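Local structure of endo-1,3-beta-glucanase, family GH16 (Zobellia galactanivorans, 4CRQ) at residues 50-55 and 64-69; 165-170 and 177-182. The protein probably hydrolyses internal beta-1,3-glucosidic bonds of laminarin-type glucans, this chain being the GH16 catalytic module of a longer modular laminarinase. The protein carries 1 engineered substitution. One frame throughout, in Å; residues are numbered along the deposited sequence. Where two conformers were deposited one is given.

Interaction 1: residues 50-55 and 64-69; sequences LVITAK and YTSARM. With ACT (acetate ion), chain F.
Lys55 and Thr65 form the one regular antiparallel pair of a largely buried beta-hairpin contact in the GH16 jelly-roll sandwich, where strands 49-59 and 62-70 separate toward the Leu50 and Met69 end. Lys55 N donates to Thr65 O at 2.9 Å, nearly straight at 163°, and Thr65 N returns a bond to Lys55 O at 3.1 Å. On the same face of this pair, Lys55 CB lies 3.6 Å from Thr65 OG1; the extended lysine chain passes the hydroxyl as far as CD before its amine departs, and the hydroxyl is also bonded to Glu57 and Asn42. One step further on, the backbone contact weakens to a CA-H...O approach, Ser66 CA to Thr53 O at 3.5 Å.

Beyond that, side chains take over from backbone bonds. Ser66 OG, anti to its backbone N (chi1 -170°), sits 3.7 Å from Ile52 CG2 and is satisfied by Met202 O. The same methyl of Ile52 meets Ala67 CB at 3.9 Å. Leu50 and Met69 reach toward each other tip to tip, with the methionine sulfur SD 3.7 Å from Leu50 CD2; a bend at chi3 of 65° places CE, which also lies against the leucine methyls. Arg68 points to the other side of its strand, where NH2 donates to an acetate oxygen O at 3.0 Å and NE pairs with Glu22; Lys70 also holds the acetate, probably a crystallisation component.

Val51 and Thr53 bond through their backbones to Ala44 and Asn42, so from Lys55 toward Leu50 this edge of strand 49-59 passes from strand 62-70 to strand 43-46; Leu50, Ile52 and Ala54 bond strand 220-231 on the other edge, and strand 62-70 goes on to strands 196-204 and 36-38.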
# COMPACT_ATOMS: atom_id res chain seq x y z
N LEU A 50 -11.49 -0.58 9.05
CA LEU A 50 -11.74 -0.52 7.61
C LEU A 50 -11.71 -1.96 7.08
O LEU A 50 -10.81 -2.75 7.40
CB LEU A 50 -10.66 0.30 6.89
CG LEU A 50 -10.59 0.26 5.36
CD1 LEU A 50 -11.83 0.94 4.80
CD2 LEU A 50 -9.30 0.90 4.85
N VAL A 51 -12.70 -2.30 6.27
CA VAL A 51 -12.76 -3.63 5.63
C VAL A 51 -12.72 -3.38 4.14
O VAL A 51 -13.65 -2.77 3.60
CB VAL A 51 -14.02 -4.43 6.04
CG1 VAL A 51 -14.01 -5.84 5.43
CG2 VAL A 51 -14.16 -4.48 7.57
N ILE A 52 -11.66 -3.85 3.47
CA ILE A 52 -11.62 -3.86 1.99
C ILE A 52 -11.91 -5.30 1.59
O ILE A 52 -11.16 -6.24 1.96
CB ILE A 52 -10.28 -3.37 1.41
CG1 ILE A 52 -10.08 -1.86 1.70
CG2 ILE A 52 -10.14 -3.73 -0.09
CD1 ILE A 52 -8.69 -1.35 1.34
N THR A 53 -12.98 -5.47 0.81
CA THR A 53 -13.41 -6.81 0.42
C THR A 53 -13.21 -7.06 -1.07
O THR A 53 -13.72 -6.30 -1.89
CB THR A 53 -14.91 -7.05 0.78
OG1 THR A 53 -15.12 -6.79 2.17
CG2 THR A 53 -15.35 -8.50 0.46
N ALA A 54 -12.45 -8.12 -1.41
CA ALA A 54 -12.29 -8.57 -2.79
C ALA A 54 -13.37 -9.62 -3.04
O ALA A 54 -13.53 -10.55 -2.23
CB ALA A 54 -10.90 -9.16 -3.04
N LYS A 55 -14.12 -9.48 -4.14
CA LYS A 55 -15.24 -10.35 -4.45
C LYS A 55 -15.10 -10.93 -5.81
O LYS A 55 -14.53 -10.30 -6.71
CB LYS A 55 -16.57 -9.54 -4.43
CG LYS A 55 -16.95 -8.81 -3.12
CD LYS A 55 -18.23 -7.94 -3.23
CE LYS A 55 -18.43 -7.03 -2.03
NZ LYS A 55 -19.74 -6.30 -2.15
N TYR A 64 -13.75 -9.60 -10.96
CA TYR A 64 -13.50 -9.32 -9.53
C TYR A 64 -13.72 -7.85 -9.25
O TYR A 64 -13.47 -7.02 -10.12
CB TYR A 64 -12.05 -9.67 -9.09
CG TYR A 64 -11.66 -11.09 -9.54
CD1 TYR A 64 -12.18 -12.23 -8.87
CD2 TYR A 64 -10.81 -11.29 -10.64
CE1 TYR A 64 -11.83 -13.53 -9.28
CE2 TYR A 64 -10.45 -12.59 -11.06
CZ TYR A 64 -10.97 -13.69 -10.38
OH TYR A 64 -10.66 -14.97 -10.76
N THR A 65 -14.17 -7.57 -8.04
CA THR A 65 -14.23 -6.20 -7.54
C THR A 65 -13.45 -6.12 -6.24
O THR A 65 -13.32 -7.11 -5.52
CB THR A 65 -15.68 -5.70 -7.33
OG1 THR A 65 -16.35 -6.59 -6.43
CG2 THR A 65 -16.44 -5.58 -8.68
N SER A 66 -12.94 -4.92 -5.93
CA SER A 66 -12.24 -4.69 -4.66
C SER A 66 -12.24 -3.17 -4.46
O SER A 66 -13.00 -2.47 -5.16
CB SER A 66 -10.83 -5.26 -4.72
OG SER A 66 -10.23 -5.24 -3.42
N ALA A 67 -11.43 -2.67 -3.53
CA ALA A 67 -11.33 -1.23 -3.30
C ALA A 67 -9.89 -0.76 -3.26
O ALA A 67 -8.99 -1.52 -2.91
CB ALA A 67 -12.03 -0.84 -2.00
N ARG A 68 -9.70 0.50 -3.64
CA ARG A 68 -8.43 1.19 -3.61
C ARG A 68 -8.73 2.62 -3.16
O ARG A 68 -9.58 3.30 -3.74
CB ARG A 68 -7.75 1.17 -5.00
CG ARG A 68 -6.48 2.02 -5.08
CD ARG A 68 -5.70 1.67 -6.36
NE ARG A 68 -4.71 2.70 -6.72
CZ ARG A 68 -3.61 2.48 -7.45
NH1 ARG A 68 -3.32 1.24 -7.89
NH2 ARG A 68 -2.79 3.48 -7.73
N MET A 69 -8.02 3.05 -2.11
CA MET A 69 -8.24 4.35 -1.47
C MET A 69 -6.95 5.10 -1.32
O MET A 69 -5.92 4.49 -1.12
CB MET A 69 -8.75 4.08 -0.06
CG MET A 69 -10.04 3.33 0.06
SD MET A 69 -10.19 2.64 1.72
CE MET A 69 -10.29 4.08 2.81
C ACT F . -3.20 7.36 -8.38
O ACT F . -3.76 6.34 -7.92
OXT ACT F . -3.77 8.43 -8.73
CH3 ACT F . -1.73 7.27 -8.52

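Interaction 2: residues 165-170 and 177-182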
# COMPACT_ATOMS: atom_id res chain seq x y z
N ALA A 165 15.27 12.37 6.32
CA ALA A 165 16.03 12.93 5.20
C ALA A 165 17.14 11.98 4.67
O ALA A 165 17.55 12.09 3.52
CB ALA A 165 16.62 14.28 5.60
N ASN A 166 17.60 11.06 5.51
CA ASN A 166 18.74 10.18 5.18
C ASN A 166 18.44 8.72 4.85
O ASN A 166 19.26 8.06 4.19
CB ASN A 166 19.76 10.21 6.33
CG ASN A 166 20.39 11.57 6.50
OD1 ASN A 166 20.74 12.24 5.53
ND2 ASN A 166 20.53 12.00 7.75
N SER A 167 17.30 8.21 5.30
CA SER A 167 17.00 6.79 5.09
C SER A 167 15.53 6.47 5.16
O SER A 167 14.75 7.29 5.65
CB SER A 167 17.71 5.95 6.18
OG SER A 167 17.21 6.28 7.47
N ILE A 168 15.16 5.30 4.66
CA ILE A 168 13.81 4.74 4.91
C ILE A 168 14.13 3.38 5.53
O ILE A 168 14.96 2.63 4.99
CB ILE A 168 12.93 4.61 3.65
CG1 ILE A 168 12.70 6.00 3.04
CG2 ILE A 168 11.59 3.91 3.96
CD1 ILE A 168 12.20 6.00 1.60
N LYS A 169 13.45 3.07 6.63
CA LYS A 169 13.58 1.78 7.30
C LYS A 169 12.20 1.14 7.35
O LYS A 169 11.21 1.85 7.60
CB LYS A 169 14.16 1.95 8.71
CG LYS A 169 15.55 2.58 8.80
CD LYS A 169 15.85 2.91 10.25
CE LYS A 169 16.97 3.92 10.44
NZ LYS A 169 18.28 3.29 10.69
N TRP A 170 12.12 -0.18 7.14
CA TRP A 170 10.86 -0.93 7.22
C TRP A 170 10.84 -1.84 8.41
O TRP A 170 11.89 -2.39 8.81
CB TRP A 170 10.66 -1.81 5.98
CG TRP A 170 10.35 -1.09 4.70
CD1 TRP A 170 9.12 -0.95 4.07
CD2 TRP A 170 11.30 -0.38 3.83
NE1 TRP A 170 9.23 -0.22 2.92
CE2 TRP A 170 10.52 0.15 2.71
CE3 TRP A 170 12.69 -0.14 3.87
CZ2 TRP A 170 11.10 0.88 1.68
CZ3 TRP A 170 13.27 0.59 2.82
CH2 TRP A 170 12.49 1.10 1.75
N PHE A 177 13.57 -4.94 8.71
CA PHE A 177 13.91 -5.94 7.69
C PHE A 177 14.42 -5.35 6.39
O PHE A 177 14.80 -6.10 5.48
CB PHE A 177 12.72 -6.89 7.45
CG PHE A 177 11.55 -6.26 6.74
CD1 PHE A 177 10.52 -5.59 7.47
CD2 PHE A 177 11.44 -6.34 5.33
CE1 PHE A 177 9.43 -5.02 6.80
CE2 PHE A 177 10.35 -5.77 4.66
CZ PHE A 177 9.34 -5.11 5.40
N ASN A 178 14.42 -4.01 6.29
CA ASN A 178 14.93 -3.33 5.12
C ASN A 178 15.30 -1.90 5.45
O ASN A 178 14.66 -1.29 6.32
CB ASN A 178 13.89 -3.39 3.97
CG ASN A 178 14.50 -3.20 2.59
OD1 ASN A 178 15.71 -3.40 2.37
ND2 ASN A 178 13.66 -2.82 1.63
N GLU A 179 16.33 -1.41 4.77
CA GLU A 179 16.80 -0.04 4.90
C GLU A 179 17.36 0.37 3.55
O GLU A 179 18.02 -0.44 2.87
CB GLU A 179 17.85 0.10 6.02
CG GLU A 179 18.22 1.54 6.37
CD GLU A 179 19.18 1.68 7.55
OE1 GLU A 179 19.33 0.72 8.34
OE2 GLU A 179 19.77 2.77 7.70
N VAL A 180 17.09 1.62 3.18
CA VAL A 180 17.65 2.25 1.98
C VAL A 180 18.22 3.60 2.40
O VAL A 180 17.62 4.32 3.21
CB VAL A 180 16.67 2.43 0.77
CG1 VAL A 180 16.32 1.10 0.17
CG2 VAL A 180 15.40 3.21 1.13
N ASP A 181 19.39 3.90 1.86
CA ASP A 181 20.05 5.16 2.04
C ASP A 181 19.47 6.11 0.98
O ASP A 181 19.43 5.78 -0.22
CB ASP A 181 21.57 4.93 1.95
CG ASP A 181 22.39 6.22 1.93
OD1 ASP A 181 21.91 7.31 2.31
OD2 ASP A 181 23.58 6.12 1.52
N ILE A 182 18.99 7.26 1.43
CA ILE A 182 18.49 8.31 0.51
C ILE A 182 19.25 9.64 0.72
O ILE A 182 18.92 10.63 0.07
CB ILE A 182 16.93 8.51 0.55
CG1 ILE A 182 16.42 8.96 1.94
CG2 ILE A 182 16.19 7.25 0.05
CD1 ILE A 182 15.03 9.59 1.95
O HOH W 1 18.78 0.89 11.71
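Trp170 and Asn178 lie side by side in the antiparallel hairpin of strands 167-172 and 175-181, part of the GH16 jelly roll. Backbone bonds fix the hairpin: Ile168 and Val180 exchange two, each 3.0 Å between N and O, and Ile182 N reaches Asn166 O at 2.9 Å from above its carbonyl plane.

The indole is gripped on both faces. Asn178 ND2 stands 3.6 Å above one face toward the rim, the amide turned 27° from the ring plane, and Ile168 CG2 packs on the opposite face. At the ring edge, CH2 touches Val180 CG2 at 3.6 Å, while Trp170 CB sits over the Phe177 ring, 3.9 Å from its centroid, in a CH-pi contact. NE1 is bonded to Asp117 O. An alanine in place of Trp170 would probably leave Asp117 O without its N-H mate and open a gap between Ile168 and Asn178.

Lys169 and Glu179 run together on the other face. In one of two Glu179 conformers Lys169 NZ lies 3.4 Å from OE2, a weak and so doubtful salt bridge; OE1 is bonded to Gln176, and a water accepts from NZ at 2.7 Å. The hairpin is thus two-sided: the mainly apolar face of Ile168, Trp170, Val180 and the Asn178 amide turns to strands 127-135 and 141-149, while the charged pair is likely to add less.

Interaction 1 and interaction 2 are both antiparallel hairpins of the same GH16 module, set on opposite sides of the chain's centre. Their centres are 30 Å apart and their nearest atoms about 16 Å, so neither touches the other; the hairpin of 50-55 and 64-69 is complete before that of 165-170 and 177-182 begins. Only the former approaches an observed site: the Leu50 side chain is about 8 Å from the calcium ion bound at Glu10, Gly48 and Asp225. The two also differ in build, interaction 1 exchanging backbone bonds at one end alone, interaction 2 along most of its length.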